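Local coordinates for putative type VI secretion protein (Escherichia coli, PDB 6SJL) that forms the trimeric VgrG spike at the tip of the type VI secretion system and carries the Tle1 phospholipase effector bound to it, at the interface of chains A and B and the interface of chains A and C. Residues are numbered along the deposited sequence; one frame, centred on the assembly and turned at random. Chains: chain A/B, Putative type VI secretion protein; chain C, Putative type VI secretion protein.

The centres of the C-alpha atoms of the contacts lie about 89 Å apart; they share no residue or secondary-structure element. Contact 1 joins two copies of VgrG, where strand 626-630 of chain A begins beside strand 634-638 of chain B in the trimeric spike. Contact 2 joins VgrG to Tle1, through strand 825-830 near the C-terminal end of chain A and strand 13-15 near the N-terminus of chain C. Both rest largely on backbone pairing between chains, parallel in contact 1 and antiparallel in contact 2. One serves assembly of the spike, the other attachment of its cargo, so chain A takes part in each at well-separated places.

Contact 1: the interface of chains A and B. Residues chain A 618, 624-626; chain B 564, 629-634.
A:Met626 and B:Ile634 pair across a parallel bridge, their side chains alongside and pointing the same way. CB of A:Met626 rests against the CG2 branch of B:Ile634 at 3.8 Å. The thioether chain is extended through chi2 and then turns at chi3 (39°), which swings its terminal methyl CE back to the same isoleucine branch, 3.9 Å from CG2. The methyl CB of B:Ala630 packs against the base of the methionine chain, 3.8 Å from CG of A:Met626, and also meets CA of A:Gly625. While CB, CG and CE of the methionine make this apolar contact, its SD lies beside the carbonyl O of B:His629, 3.9 Å away.

Two residues earlier in chain A, A:Pro624 crosses B:Asp632 obliquely. CG and CD of the proline ring approach the carboxylate oxygen OD2 of B:Asp632, CD at 3.2 Å, while its CB turns towards CG of B:Pro631 at 4.1 Å. The proline thus lies against a carboxylate and, more loosely, a second pyrrolidine ring.

Backbone bonds set the register. The amide N of A:Met626 donates to O of B:Gly633 at 2.9 Å, with the donor in the carbonyl plane and an angle of 154° at the hydrogen. The amide N of B:Asp632 reaches O of A:Pro624 at 3.1 Å in a more bent bond, from above the carbonyl plane, 41° out of it.

The site lies where strand 626-630 of chain A begins after the helical segment ending with 3-10 helix 619-621, against the turn between strands 626-629 and 634-638 of chain B. Here strand pairing between the subunits appears to resume after the helices.

Contact 2: the interface of chains A and C. Residues chain A 781, 824-827; chain C 12-16.
Strand 825-830 of A and strand 13-15 of C run antiparallel through three bridges, A:Ser825 with C:Lys15, A:Val826 with C:His14 and A:Val827 with C:Thr13, the central pair bonded through both backbone amides.

On one side of the ribbon, C:His14 and A:Val826 project together, side by side. CG of the histidine is anti to its backbone N (chi1 174°), which carries the imidazole past the valine, and its CD2 comes 4.1 Å from CG2 of A:Val826. The tip of the A:Phe781 ring, CZ, meets the histidine at its CB, 3.4 Å away, rather than at the imidazole, and the two side chains slide past each other in opposite directions. CG2 of A:Val826 and the tip of A:Phe781 both meet the histidine from neighbouring directions.

C:Thr16 crosses A:Pro824 at an angle, its CB 4.0 Å from CD of the proline ring. C:Lys15 projects from the opposite side to C:His14: its chain bends at chi3 and chi4, bringing the amine NZ back to 4.0 Å from CB of A:Ser825.

Of the backbone bonds, the amide N of C:His14 donates to O of A:Val826 at 3.0 Å, in the carbonyl plane. In the reverse direction the amide N of A:Val826 lies nearly along the C=O axis of C:His14 (C=O...N angle 175°), though the N-H is bent away from it (127° at H); the modelled separation of N and O, 2.5 Å, carries little weight at this resolution. At the end of the pairing, a weak bond links the amide N of C:Thr16 to O of A:Pro824 at 3.2 Å.

The site lies near the C-terminal end of the modelled VgrG chain, where a short N-terminal strand of Tle1 adds to strand 825-830 by beta augmentation, with A:Phe781 flanking it just ahead of strand 783-784.

Contact 1: the interface of chains A and B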
ATOM      1  N   LEU A 618       5.824  16.493  20.414  1.00 29.38           N
ATOM      2  CA  LEU A 618       4.508  16.272  20.988  1.00 29.38           C
ATOM      3  C   LEU A 618       4.576  15.880  22.446  1.00 29.38           C
ATOM      4  O   LEU A 618       3.594  16.048  23.165  1.00 29.38           O
ATOM      5  CB  LEU A 618       3.752  15.203  20.214  1.00 29.38           C
ATOM      6  CG  LEU A 618       3.336  15.554  18.801  1.00 29.38           C
ATOM      7  CD1 LEU A 618       2.446  14.486  18.337  1.00 29.38           C
ATOM      8  CD2 LEU A 618       2.635  16.856  18.776  1.00 29.38           C
ATOM      9  N   PRO A 624       4.749  23.642  19.111  1.00 29.31           N
ATOM     10  CA  PRO A 624       3.333  23.805  18.789  1.00 29.31           C
ATOM     11  C   PRO A 624       2.788  22.769  17.832  1.00 29.31           C
ATOM     12  O   PRO A 624       2.591  23.041  16.653  1.00 29.31           O
ATOM     13  CB  PRO A 624       3.284  25.203  18.176  1.00 29.31           C
ATOM     14  CG  PRO A 624       4.650  25.534  17.871  1.00 29.31           C
ATOM     15  CD  PRO A 624       5.475  24.888  18.884  1.00 29.31           C
ATOM     16  N   GLY A 625       2.547  21.566  18.333  1.00 27.65           N
ATOM     17  CA  GLY A 625       1.822  20.559  17.607  1.00 27.65           C
ATOM     18  C   GLY A 625       0.485  20.250  18.244  1.00 27.65           C
ATOM     19  O   GLY A 625       0.097  20.829  19.255  1.00 27.65           O
ATOM     20  N   MET A 626      -0.213  19.302  17.639  1.00 27.12           N
ATOM     21  CA  MET A 626      -1.490  18.821  18.128  1.00 27.12           C
ATOM     22  C   MET A 626      -1.309  17.387  18.564  1.00 27.12           C
ATOM     23  O   MET A 626      -0.772  16.575  17.816  1.00 27.12           O
ATOM     24  CB  MET A 626      -2.555  18.878  17.051  1.00 27.12           C
ATOM     25  CG  MET A 626      -3.312  20.156  16.974  1.00 27.12           C
ATOM     26  SD  MET A 626      -4.642  20.036  15.802  1.00 27.12           S
ATOM     27  CE  MET A 626      -5.153  18.391  16.168  1.00 27.12           C
TER
ATOM     28  N   ALA B 564      -2.783  25.012  16.117  1.00 30.49           N
ATOM     29  CA  ALA B 564      -1.667  25.293  17.004  1.00 30.49           C
ATOM     30  C   ALA B 564      -0.832  26.440  16.483  1.00 30.49           C
ATOM     31  O   ALA B 564       0.381  26.475  16.682  1.00 30.49           O
ATOM     32  CB  ALA B 564      -0.807  24.055  17.209  1.00 30.49           C
ATOM     33  N   HIS B 629      -4.841  21.981  12.106  1.00 28.13           N
ATOM     34  CA  HIS B 629      -3.508  22.357  11.690  1.00 28.13           C
ATOM     35  C   HIS B 629      -2.630  22.543  12.907  1.00 28.13           C
ATOM     36  O   HIS B 629      -3.068  23.076  13.920  1.00 28.13           O
ATOM     37  CB  HIS B 629      -3.501  23.625  10.864  1.00 28.13           C
ATOM     38  CG  HIS B 629      -2.128  24.050  10.462  1.00 28.13           C
ATOM     39  ND1 HIS B 629      -1.519  25.173  10.966  1.00 28.13           N
ATOM     40  CD2 HIS B 629      -1.222  23.459   9.655  1.00 28.13           C
ATOM     41  CE1 HIS B 629      -0.306  25.270  10.463  1.00 28.13           C
ATOM     42  NE2 HIS B 629      -0.099  24.240   9.668  1.00 28.13           N
ATOM     43  N   ALA B 630      -1.407  22.099  12.808  1.00 28.07           N
ATOM     44  CA  ALA B 630      -0.411  22.361  13.824  1.00 28.07           C
ATOM     45  C   ALA B 630       0.910  22.543  13.114  1.00 28.07           C
ATOM     46  O   ALA B 630       1.329  21.654  12.375  1.00 28.07           O
ATOM     47  CB  ALA B 630      -0.332  21.221  14.819  1.00 28.07           C
ATOM     48  N   PRO B 631       1.592  23.671  13.290  1.00 29.67           N
ATOM     49  CA  PRO B 631       2.830  23.897  12.544  1.00 29.67           C
ATOM     50  C   PRO B 631       3.931  22.902  12.833  1.00 29.67           C
ATOM     51  O   PRO B 631       4.850  22.781  12.020  1.00 29.67           O
ATOM     52  CB  PRO B 631       3.236  25.305  12.983  1.00 29.67           C
ATOM     53  CG  PRO B 631       2.491  25.559  14.174  1.00 29.67           C
ATOM     54  CD  PRO B 631       1.224  24.856  14.064  1.00 29.67           C
ATOM     55  N   ASP B 632       3.881  22.197  13.958  1.00 30.84           N
ATOM     56  CA  ASP B 632       4.963  21.327  14.390  1.00 30.84           C
ATOM     57  C   ASP B 632       4.527  19.874  14.508  1.00 30.84           C
ATOM     58  O   ASP B 632       5.159  19.090  15.204  1.00 30.84           O
ATOM     59  CB  ASP B 632       5.542  21.826  15.704  1.00 30.84           C
ATOM     60  CG  ASP B 632       6.715  22.741  15.499  1.00 30.84           C
ATOM     61  OD1 ASP B 632       7.546  22.462  14.621  1.00 30.84           O
ATOM     62  OD2 ASP B 632       6.797  23.776  16.176  1.00 30.84           O
ATOM     63  N   GLY B 633       3.470  19.500  13.829  1.00 27.91           N
ATOM     64  CA  GLY B 633       3.147  18.099  13.733  1.00 27.91           C
ATOM     65  C   GLY B 633       1.927  17.734  14.543  1.00 27.91           C
ATOM     66  O   GLY B 633       1.646  18.317  15.587  1.00 27.91           O
ATOM     67  N   ILE B 634       1.196  16.743  14.058  1.00 26.71           N
ATOM     68  CA  ILE B 634      -0.027  16.271  14.684  1.00 26.71           C
ATOM     69  C   ILE B 634       0.137  14.795  14.974  1.00 26.71           C
ATOM     70  O   ILE B 634       0.559  14.033  14.108  1.00 26.71           O
ATOM     71  CB  ILE B 634      -1.255  16.501  13.790  1.00 26.71           C
ATOM     72  CG1 ILE B 634      -1.360  17.955  13.379  1.00 26.71           C
ATOM     73  CG2 ILE B 634      -2.509  16.095  14.501  1.00 26.71           C
ATOM     74  CD1 ILE B 634      -2.528  18.218  12.562  1.00 26.71           C
TER

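Contact 2: the interface of chains A and C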
ATOM      1  N   PHE A 781       5.859 -66.754  -8.359  1.00137.20           N
ATOM      2  CA  PHE A 781       5.390 -68.065  -7.930  1.00137.20           C
ATOM      3  C   PHE A 781       4.218 -68.503  -8.798  1.00137.20           C
ATOM      4  O   PHE A 781       3.572 -67.690  -9.466  1.00137.20           O
ATOM      5  CB  PHE A 781       4.955 -68.054  -6.460  1.00137.20           C
ATOM      6  CG  PHE A 781       6.062 -67.762  -5.476  1.00137.20           C
ATOM      7  CD1 PHE A 781       6.512 -66.469  -5.267  1.00137.20           C
ATOM      8  CD2 PHE A 781       6.615 -68.780  -4.721  1.00137.20           C
ATOM      9  CE1 PHE A 781       7.515 -66.205  -4.354  1.00137.20           C
ATOM     10  CE2 PHE A 781       7.612 -68.520  -3.804  1.00137.20           C
ATOM     11  CZ  PHE A 781       8.060 -67.227  -3.621  1.00137.20           C
ATOM     12  N   PRO A 824      16.885 -60.522  -2.577  1.00140.76           N
ATOM     13  CA  PRO A 824      16.451 -61.040  -1.277  1.00140.76           C
ATOM     14  C   PRO A 824      15.905 -62.451  -1.404  1.00140.76           C
ATOM     15  O   PRO A 824      15.817 -62.990  -2.512  1.00140.76           O
ATOM     16  CB  PRO A 824      15.368 -60.046  -0.857  1.00140.76           C
ATOM     17  CG  PRO A 824      14.776 -59.605  -2.143  1.00140.76           C
ATOM     18  CD  PRO A 824      15.776 -59.845  -3.266  1.00140.76           C
ATOM     19  N   SER A 825      15.512 -63.052  -0.286  1.00139.38           N
ATOM     20  CA  SER A 825      14.812 -64.334  -0.281  1.00139.38           C
ATOM     21  C   SER A 825      13.349 -64.039   0.052  1.00139.38           C
ATOM     22  O   SER A 825      13.000 -63.816   1.215  1.00139.38           O
ATOM     23  CB  SER A 825      15.448 -65.302   0.713  1.00139.38           C
ATOM     24  OG  SER A 825      14.817 -66.570   0.685  1.00139.38           O
ATOM     25  N   VAL A 826      12.500 -64.032  -0.979  1.00137.77           N
ATOM     26  CA  VAL A 826      11.105 -63.627  -0.839  1.00137.77           C
ATOM     27  C   VAL A 826      10.280 -64.764  -0.247  1.00137.77           C
ATOM     28  O   VAL A 826      10.605 -65.948  -0.396  1.00137.77           O
ATOM     29  CB  VAL A 826      10.543 -63.165  -2.197  1.00137.77           C
ATOM     30  CG1 VAL A 826      11.487 -62.161  -2.842  1.00137.77           C
ATOM     31  CG2 VAL A 826      10.300 -64.351  -3.114  1.00137.77           C
ATOM     32  N   VAL A 827       9.199 -64.394   0.442  1.00134.76           N
ATOM     33  CA  VAL A 827       8.344 -65.331   1.162  1.00134.76           C
ATOM     34  C   VAL A 827       6.933 -65.258   0.587  1.00134.76           C
ATOM     35  O   VAL A 827       6.571 -64.300  -0.104  1.00134.76           O
ATOM     36  CB  VAL A 827       8.362 -65.028   2.677  1.00134.76           C
ATOM     37  CG1 VAL A 827       7.623 -66.097   3.485  1.00134.76           C
ATOM     38  CG2 VAL A 827       9.788 -64.882   3.163  1.00134.76           C
TER
ATOM     39  N   ALA C  12       7.422 -71.872   0.512  1.00137.65           N
ATOM     40  CA  ALA C  12       7.170 -70.455   0.705  1.00137.65           C
ATOM     41  C   ALA C  12       8.449 -69.636   0.695  1.00137.65           C
ATOM     42  O   ALA C  12       8.472 -68.532   1.248  1.00137.65           O
ATOM     43  CB  ALA C  12       6.412 -70.236   2.015  1.00137.65           C
ATOM     44  N   THR C  13       9.515 -70.158   0.098  1.00139.24           N
ATOM     45  CA  THR C  13      10.798 -69.480   0.059  1.00139.24           C
ATOM     46  C   THR C  13      11.297 -69.451  -1.375  1.00139.24           C
ATOM     47  O   THR C  13      11.164 -70.437  -2.106  1.00139.24           O
ATOM     48  CB  THR C  13      11.831 -70.178   0.955  1.00139.24           C
ATOM     49  OG1 THR C  13      12.318 -71.357   0.301  1.00139.24           O
ATOM     50  CG2 THR C  13      11.212 -70.563   2.297  1.00139.24           C
ATOM     51  N   HIS C  14      11.873 -68.320  -1.771  1.00139.86           N
ATOM     52  CA  HIS C  14      12.431 -68.160  -3.105  1.00139.86           C
ATOM     53  C   HIS C  14      13.324 -66.934  -3.114  1.00139.86           C
ATOM     54  O   HIS C  14      13.026 -65.931  -2.460  1.00139.86           O
ATOM     55  CB  HIS C  14      11.333 -68.033  -4.169  1.00139.86           C
ATOM     56  CG  HIS C  14      11.848 -67.720  -5.539  1.00139.86           C
ATOM     57  ND1 HIS C  14      12.535 -68.634  -6.307  1.00139.86           N
ATOM     58  CD2 HIS C  14      11.771 -66.590  -6.281  1.00139.86           C
ATOM     59  CE1 HIS C  14      12.859 -68.081  -7.463  1.00139.86           C
ATOM     60  NE2 HIS C  14      12.409 -66.840  -7.472  1.00139.86           N
ATOM     61  N   LYS C  15      14.422 -67.035  -3.849  1.00139.73           N
ATOM     62  CA  LYS C  15      15.405 -65.972  -3.973  1.00139.73           C
ATOM     63  C   LYS C  15      15.332 -65.377  -5.374  1.00139.73           C
ATOM     64  O   LYS C  15      14.760 -65.968  -6.293  1.00139.73           O
ATOM     65  CB  LYS C  15      16.810 -66.503  -3.674  1.00139.73           C
ATOM     66  CG  LYS C  15      17.875 -65.435  -3.481  1.00139.73           C
ATOM     67  CD  LYS C  15      19.222 -66.053  -3.148  1.00139.73           C
ATOM     68  CE  LYS C  15      19.238 -66.643  -1.741  1.00139.73           C
ATOM     69  NZ  LYS C  15      19.131 -65.602  -0.684  1.00139.73           N
ATOM     70  N   THR C  16      15.913 -64.191  -5.527  1.00140.64           N
ATOM     71  CA  THR C  16      15.842 -63.440  -6.770  1.00140.64           C
ATOM     72  C   THR C  16      17.216 -63.352  -7.417  1.00140.64           C
ATOM     73  O   THR C  16      18.226 -63.163  -6.734  1.00140.64           O
ATOM     74  CB  THR C  16      15.289 -62.031  -6.530  1.00140.64           C
ATOM     75  OG1 THR C  16      13.978 -62.129  -5.961  1.00140.64           O
ATOM     76  CG2 THR C  16      15.215 -61.237  -7.840  1.00140.64           C
TER